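Local structure of SxtG (6U1R) at residues Arg154-Tyr157 against Phe158-Trp161; Pro212-Ala216 against Ala217-Arg221; Leu278-Pro281 against Glu282-Asp285. The protein is an amidinotransferase of the saxitoxin biosynthetic pathway in Microseira wollei, with an activity probably like that of glycine amidinotransferase. All coordinates share one frame; numbering follows the deposited sequence. Where two conformers were deposited one is given.

Contact 1 of 3, residues Arg154-Tyr157 against Phe158-Trp161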
# COMPACT_ATOMS: atom_id res chain seq x y z
N ARG A 154 4.11 -0.65 14.57
CA ARG A 154 2.74 -0.18 14.67
C ARG A 154 2.64 1.33 14.87
O ARG A 154 1.74 1.96 14.32
CB ARG A 154 2.03 -0.89 15.84
CG ARG A 154 1.76 -2.36 15.61
CD ARG A 154 1.38 -3.01 16.94
NE ARG A 154 0.91 -4.38 16.77
CZ ARG A 154 0.87 -5.28 17.74
NH1 ARG A 154 1.30 -4.96 18.97
NH2 ARG A 154 0.40 -6.50 17.50
N ASN A 155 3.53 1.92 15.67
CA ASN A 155 3.41 3.36 15.91
C ASN A 155 3.70 4.19 14.66
O ASN A 155 3.39 5.38 14.64
CB ASN A 155 4.35 3.78 17.03
CG ASN A 155 3.95 3.19 18.36
OD1 ASN A 155 4.31 2.06 18.66
ND2 ASN A 155 3.19 3.95 19.16
N ARG A 156 4.30 3.59 13.63
CA ARG A 156 4.63 4.30 12.40
C ARG A 156 3.63 4.04 11.27
O ARG A 156 3.88 4.42 10.13
CB ARG A 156 6.06 3.92 11.98
CG ARG A 156 7.06 4.02 13.13
CD ARG A 156 8.50 3.85 12.68
NE ARG A 156 9.00 5.02 11.96
CZ ARG A 156 10.26 5.18 11.57
NH1 ARG A 156 11.16 4.24 11.84
NH2 ARG A 156 10.63 6.29 10.95
N TYR A 157 2.46 3.47 11.59
CA TYR A 157 1.47 3.05 10.60
C TYR A 157 1.02 4.20 9.70
O TYR A 157 0.66 3.97 8.53
CB TYR A 157 0.24 2.52 11.32
CG TYR A 157 -0.51 1.35 10.69
CD1 TYR A 157 0.14 0.16 10.39
CD2 TYR A 157 -1.87 1.42 10.50
CE1 TYR A 157 -0.56 -0.91 9.87
CE2 TYR A 157 -2.58 0.37 10.00
CZ TYR A 157 -1.93 -0.80 9.70
OH TYR A 157 -2.69 -1.84 9.20
N PHE A 158 0.97 5.41 10.23
CA PHE A 158 0.48 6.58 9.50
C PHE A 158 1.58 7.61 9.28
O PHE A 158 1.29 8.80 9.07
CB PHE A 158 -0.71 7.19 10.23
CG PHE A 158 -1.92 6.30 10.23
CD1 PHE A 158 -2.61 6.08 9.05
CD2 PHE A 158 -2.34 5.65 11.38
CE1 PHE A 158 -3.71 5.25 9.01
CE2 PHE A 158 -3.45 4.80 11.34
CZ PHE A 158 -4.13 4.61 10.16
N GLU A 159 2.83 7.19 9.30
CA GLU A 159 3.89 8.16 9.18
C GLU A 159 3.94 8.78 7.79
O GLU A 159 4.50 9.88 7.65
CB GLU A 159 5.23 7.52 9.53
CG GLU A 159 6.29 8.53 9.84
CD GLU A 159 7.44 7.94 10.63
OE1 GLU A 159 7.18 7.22 11.62
OE2 GLU A 159 8.62 8.16 10.27
N ALA A 160 3.38 8.14 6.76
CA ALA A 160 3.41 8.78 5.45
C ALA A 160 2.56 10.04 5.38
O ALA A 160 2.71 10.82 4.43
CB ALA A 160 2.97 7.81 4.35
N TRP A 161 1.68 10.27 6.35
CA TRP A 161 0.68 11.34 6.22
C TRP A 161 1.33 12.71 6.07
O TRP A 161 0.86 13.54 5.28
CB TRP A 161 -0.26 11.29 7.42
CG TRP A 161 -1.39 10.30 7.23
CD1 TRP A 161 -1.43 9.24 6.35
CD2 TRP A 161 -2.65 10.31 7.90
NE1 TRP A 161 -2.64 8.59 6.45
CE2 TRP A 161 -3.41 9.23 7.39
CE3 TRP A 161 -3.21 11.13 8.88
CZ2 TRP A 161 -4.70 8.95 7.84
CZ3 TRP A 161 -4.50 10.85 9.33
CH2 TRP A 161 -5.22 9.77 8.80
O HOH W 1 2.18 6.81 12.57
O HOH W 2 1.74 5.64 6.48

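Contact 2 of 3, residues Pro212-Ala216 against Ala217-Arg221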
# COMPACT_ATOMS: atom_id res chain seq x y z
N PRO A 212 4.50 -9.69 4.89
CA PRO A 212 5.61 -8.88 4.38
C PRO A 212 5.76 -7.56 5.15
O PRO A 212 4.81 -6.77 5.20
CB PRO A 212 5.23 -8.62 2.92
CG PRO A 212 4.19 -9.61 2.58
CD PRO A 212 3.51 -10.01 3.85
N THR A 213 6.96 -7.31 5.69
CA THR A 213 7.30 -6.01 6.28
C THR A 213 8.72 -5.63 5.90
O THR A 213 9.62 -6.49 5.82
CB THR A 213 7.15 -5.96 7.83
OG1 THR A 213 7.99 -6.94 8.47
CG2 THR A 213 5.72 -6.16 8.26
N PHE A 214 8.91 -4.35 5.62
CA PHE A 214 10.26 -3.80 5.53
C PHE A 214 10.22 -2.29 5.75
O PHE A 214 9.19 -1.64 5.52
CB PHE A 214 10.93 -4.13 4.17
CG PHE A 214 10.32 -3.45 2.96
CD1 PHE A 214 10.68 -2.16 2.61
CD2 PHE A 214 9.40 -4.12 2.15
CE1 PHE A 214 10.15 -1.55 1.50
CE2 PHE A 214 8.86 -3.51 1.02
CZ PHE A 214 9.23 -2.23 0.70
N ASP A 215 11.34 -1.77 6.23
CA ASP A 215 11.63 -0.34 6.24
C ASP A 215 12.51 -0.02 5.04
O ASP A 215 13.45 -0.77 4.72
CB ASP A 215 12.37 0.08 7.52
CG ASP A 215 11.46 0.21 8.73
OD1 ASP A 215 10.34 -0.33 8.72
OD2 ASP A 215 11.90 0.86 9.71
N ALA A 216 12.25 1.12 4.41
CA ALA A 216 13.01 1.44 3.21
C ALA A 216 14.49 1.63 3.52
O ALA A 216 15.35 1.35 2.68
CB ALA A 216 12.43 2.70 2.57
N ALA A 217 14.81 2.07 4.73
CA ALA A 217 16.19 2.34 5.08
C ALA A 217 16.99 1.08 5.40
O ALA A 217 18.19 1.20 5.71
CB ALA A 217 16.25 3.31 6.26
N ASP A 218 16.39 -0.11 5.31
CA ASP A 218 17.18 -1.34 5.29
C ASP A 218 17.76 -1.66 3.90
O ASP A 218 18.34 -2.75 3.72
CB ASP A 218 16.34 -2.53 5.78
CG ASP A 218 16.39 -2.70 7.30
OD1 ASP A 218 17.49 -2.53 7.87
OD2 ASP A 218 15.32 -2.96 7.90
N PHE A 219 17.64 -0.73 2.95
CA PHE A 219 18.15 -0.89 1.59
C PHE A 219 18.95 0.34 1.15
O PHE A 219 18.64 1.47 1.55
CB PHE A 219 17.01 -1.13 0.59
CG PHE A 219 16.17 -2.32 0.93
CD1 PHE A 219 15.10 -2.20 1.80
CD2 PHE A 219 16.46 -3.56 0.40
CE1 PHE A 219 14.34 -3.29 2.13
CE2 PHE A 219 15.68 -4.66 0.72
CZ PHE A 219 14.63 -4.53 1.60
N VAL A 220 20.00 0.10 0.36
CA VAL A 220 20.74 1.17 -0.31
C VAL A 220 20.84 0.84 -1.79
O VAL A 220 20.82 -0.34 -2.18
CB VAL A 220 22.15 1.40 0.30
CG1 VAL A 220 22.03 2.14 1.60
CG2 VAL A 220 22.88 0.07 0.49
N ARG A 221 20.91 1.88 -2.63
CA ARG A 221 20.65 1.77 -4.07
C ARG A 221 21.90 2.01 -4.91
O ARG A 221 22.53 3.07 -4.80
CB ARG A 221 19.57 2.77 -4.46
CG ARG A 221 18.17 2.45 -3.85
CD ARG A 221 17.19 3.62 -3.90
NE ARG A 221 17.83 4.76 -3.27
CZ ARG A 221 17.97 5.96 -3.82
NH1 ARG A 221 17.40 6.27 -4.99
NH2 ARG A 221 18.67 6.87 -3.16

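Contact 3 of 3, residues Leu278-Pro281 against Glu282-Asp285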
# COMPACT_ATOMS: atom_id res chain seq x y z
N LEU A 278 31.41 2.25 1.44
CA LEU A 278 31.86 2.40 2.82
C LEU A 278 31.24 1.30 3.69
O LEU A 278 30.01 1.11 3.67
CB LEU A 278 31.44 3.78 3.32
CG LEU A 278 31.75 4.26 4.73
CD1 LEU A 278 33.24 4.45 4.90
CD2 LEU A 278 31.02 5.57 5.01
N VAL A 279 32.07 0.60 4.47
CA VAL A 279 31.63 -0.56 5.22
C VAL A 279 32.01 -0.44 6.69
O VAL A 279 33.10 0.03 7.03
CB VAL A 279 32.21 -1.86 4.61
CG1 VAL A 279 31.83 -3.03 5.44
CG2 VAL A 279 31.73 -2.00 3.19
N ASN A 280 31.09 -0.87 7.55
CA ASN A 280 31.27 -0.83 8.99
C ASN A 280 32.11 -2.02 9.44
O ASN A 280 31.69 -3.16 9.22
CB ASN A 280 29.88 -0.86 9.65
CG ASN A 280 29.93 -0.78 11.15
OD1 ASN A 280 30.77 -1.41 11.81
ND2 ASN A 280 28.98 -0.03 11.73
N PRO A 281 33.28 -1.82 10.06
CA PRO A 281 34.15 -2.97 10.35
C PRO A 281 33.63 -3.88 11.45
O PRO A 281 34.09 -5.03 11.54
CB PRO A 281 35.48 -2.31 10.75
CG PRO A 281 35.09 -1.04 11.36
CD PRO A 281 33.86 -0.56 10.56
N GLU A 282 32.72 -3.42 12.30
CA GLU A 282 32.15 -4.25 13.35
C GLU A 282 30.91 -5.00 12.90
O GLU A 282 30.65 -6.12 13.37
CB GLU A 282 31.84 -3.39 14.57
CG GLU A 282 33.08 -2.91 15.33
CD GLU A 282 33.79 -4.05 16.03
OE1 GLU A 282 33.09 -4.88 16.65
OE2 GLU A 282 35.04 -4.13 15.97
N PHE A 283 30.11 -4.42 12.00
CA PHE A 283 28.87 -5.06 11.57
C PHE A 283 29.02 -5.93 10.32
O PHE A 283 28.11 -6.73 10.04
CB PHE A 283 27.79 -4.01 11.27
CG PHE A 283 27.39 -3.15 12.47
CD1 PHE A 283 27.83 -3.42 13.76
CD2 PHE A 283 26.55 -2.06 12.27
CE1 PHE A 283 27.46 -2.61 14.82
CE2 PHE A 283 26.17 -1.25 13.32
CZ PHE A 283 26.61 -1.53 14.60
N VAL A 284 30.12 -5.81 9.57
CA VAL A 284 30.28 -6.52 8.30
C VAL A 284 31.55 -7.36 8.35
O VAL A 284 32.62 -6.85 8.68
CB VAL A 284 30.34 -5.53 7.12
CG1 VAL A 284 30.76 -6.23 5.85
CG2 VAL A 284 28.99 -4.85 6.93
N ASP A 285 31.42 -8.65 8.02
CA ASP A 285 32.57 -9.48 7.67
C ASP A 285 32.80 -9.33 6.17
O ASP A 285 32.02 -9.85 5.36
CB ASP A 285 32.33 -10.95 8.05
CG ASP A 285 33.52 -11.86 7.73
OD1 ASP A 285 34.43 -11.43 7.00
OD2 ASP A 285 33.54 -13.01 8.22

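Contact 1 of 3, residues Arg154-Tyr157 against Phe158-Trp161
R156 and E159 close a local type I beta turn with a salt bridge, in the loop between strand 145-148 and helix 164-172. The turn runs from R156 to E159. Its backbone bond goes from E159 N to R156 O, at 3.1 Å. The two side chains lie side by side and point the same way. R156 grips the carboxylate side-on with two nitrogens. NE meets E159 OE1 at 2.9 Å, and NH2 meets OE2 of E159 at 2.8 Å. Both bonds are nearly straight, and both oxygens are met on their syn sides. The guanidinium and carboxylate planes are 30° apart, so the pair is tilted and not flat. A bend of the arginine chain at chi3 (74°) turns NE and NH2 to the glutamate. R156 NH2 has a second partner in D137, so two carboxylates hold it.

On the other side of the turn Y157 and F158 form a T-shaped pair. The CD2 edge of Y157 points at the face of F158, with the planes at 88°. One water joins N155 O to F158 N, and another joins Y157 O to A160 N.

Y157 OH bonds to P183 O. The D137 that R156 reaches belongs to helix 135-138. F158 also meets F119 of strand 119-120 edge-to-face. W161 meets F186 of the second subunit edge-to-face.

Contact 2 of 3, residues Pro212-Ala216 against Ala217-Arg221
A216, F219 and A217 bury the most surface here, in a tight turn leading from a loop into strand 219-222. A216 works mainly through its backbone. Its carbonyl O accepts from F219 N at 3.1 Å, with the donor well above the carbonyl plane. One residue earlier, D218 N bonds to D215 O, also at 3.1 Å. These two successive i to i+3 bonds make the 3-10 turn. A217 sits in the middle of it, its CB against A216 C.

F219 folds back over the turn. With CG beside its backbone N (chi1 -57°), the ring has both carbonyls near its edge. Its CD1 lies 3.6 Å from D215 O. The far end of the same edge reaches F214, where F219 CE1 is 3.9 Å from CD1 of F214. The rings form an offset edge-to-face pair, with the edge of F219 toward the face of F214. Their planes are 84° apart.

D215 and D218, joined by one of these backbone bonds, have outside partners for their carboxylates. D215, a predicted active-site residue, bonds through OD2 to H264, also a predicted active-site residue. D218 is held by T234, S231 and Q229. The carboxylates do not touch: D215 OD2 and D218 OD2 are 5.4 Å apart.

F219 packs on I239 and L242 of helix 236-245, and F214 on W241 of that helix. F214 and A216 also rest on L140 of strand 139-142, while A217 touches R136 and D137 of helix 135-138.

Contact 3 of 3, residues Leu278-Pro281 against Glu282-Asp285
The side chain of N280 folds over the turn that follows strand 276-279, and its oxygen carries most of the polar contact with E282 and F283. OD1 accepts two backbone N-H groups. E282 N comes at 2.8 Å in the carbonyl plane, and F283 N at 3.1 Å from above that plane. This is an Asx turn extended by one more bond. The CG of N280 is anti to its backbone N (chi1 -179°), which carries OD1 forward over the turn. A weak bond from V284 N to N280 O, at 3.1 Å, closes the loop further on.

The same amide also lies over an aromatic ring. N280 ND2 is above one face of F283, toward the rim, and comes within 3.2 Å of CD2. Amide and ring planes are only 17° apart, so the groups are stacked nearly flat. ND2 donates to T267 O as well. The amide is therefore fixed at both ends, by the turn through OD1 and by T267 through ND2.

The apolar contact is between two valines. V279 CG1 presses on V284, 3.4 Å from both CB and CG1. That is tighter than usual carbon contact. The two side chains cross at about a right angle. P281 rounds the corner of the turn, with its ring against E282 N. In one of its two conformers E282 reaches Y303 OH.

F283 meets W318 edge-to-face and touches T268. V279, on the middle strand of a three-stranded sheet, packs on L269 of strand 269-273 and I298 of strand 297-300. The turn follows directly, with P281 on V300.

In the fold
The three contacts follow one another along the chain. Contacts 1 and 2 touch, with their centres about 15 Å apart: R156 NH1 packs against D215 OD2 at 4.1 Å. The salt-bridged arginine of contact 1 thus lies beside two predicted active-site residues, D215 and H264, its side chain about 4 Å from each at nearest atoms. Contact 2 supplies D215 itself, and the side chain of A217 is about 6 Å from that of C368, predicted to carry the amidino-cysteine intermediate. Contact 3 lies apart from both. Its nearest atoms are about 8 Å from contact 2 and about 16 Å from contact 1. The side chain of F283 is about 9 Å from that of H264.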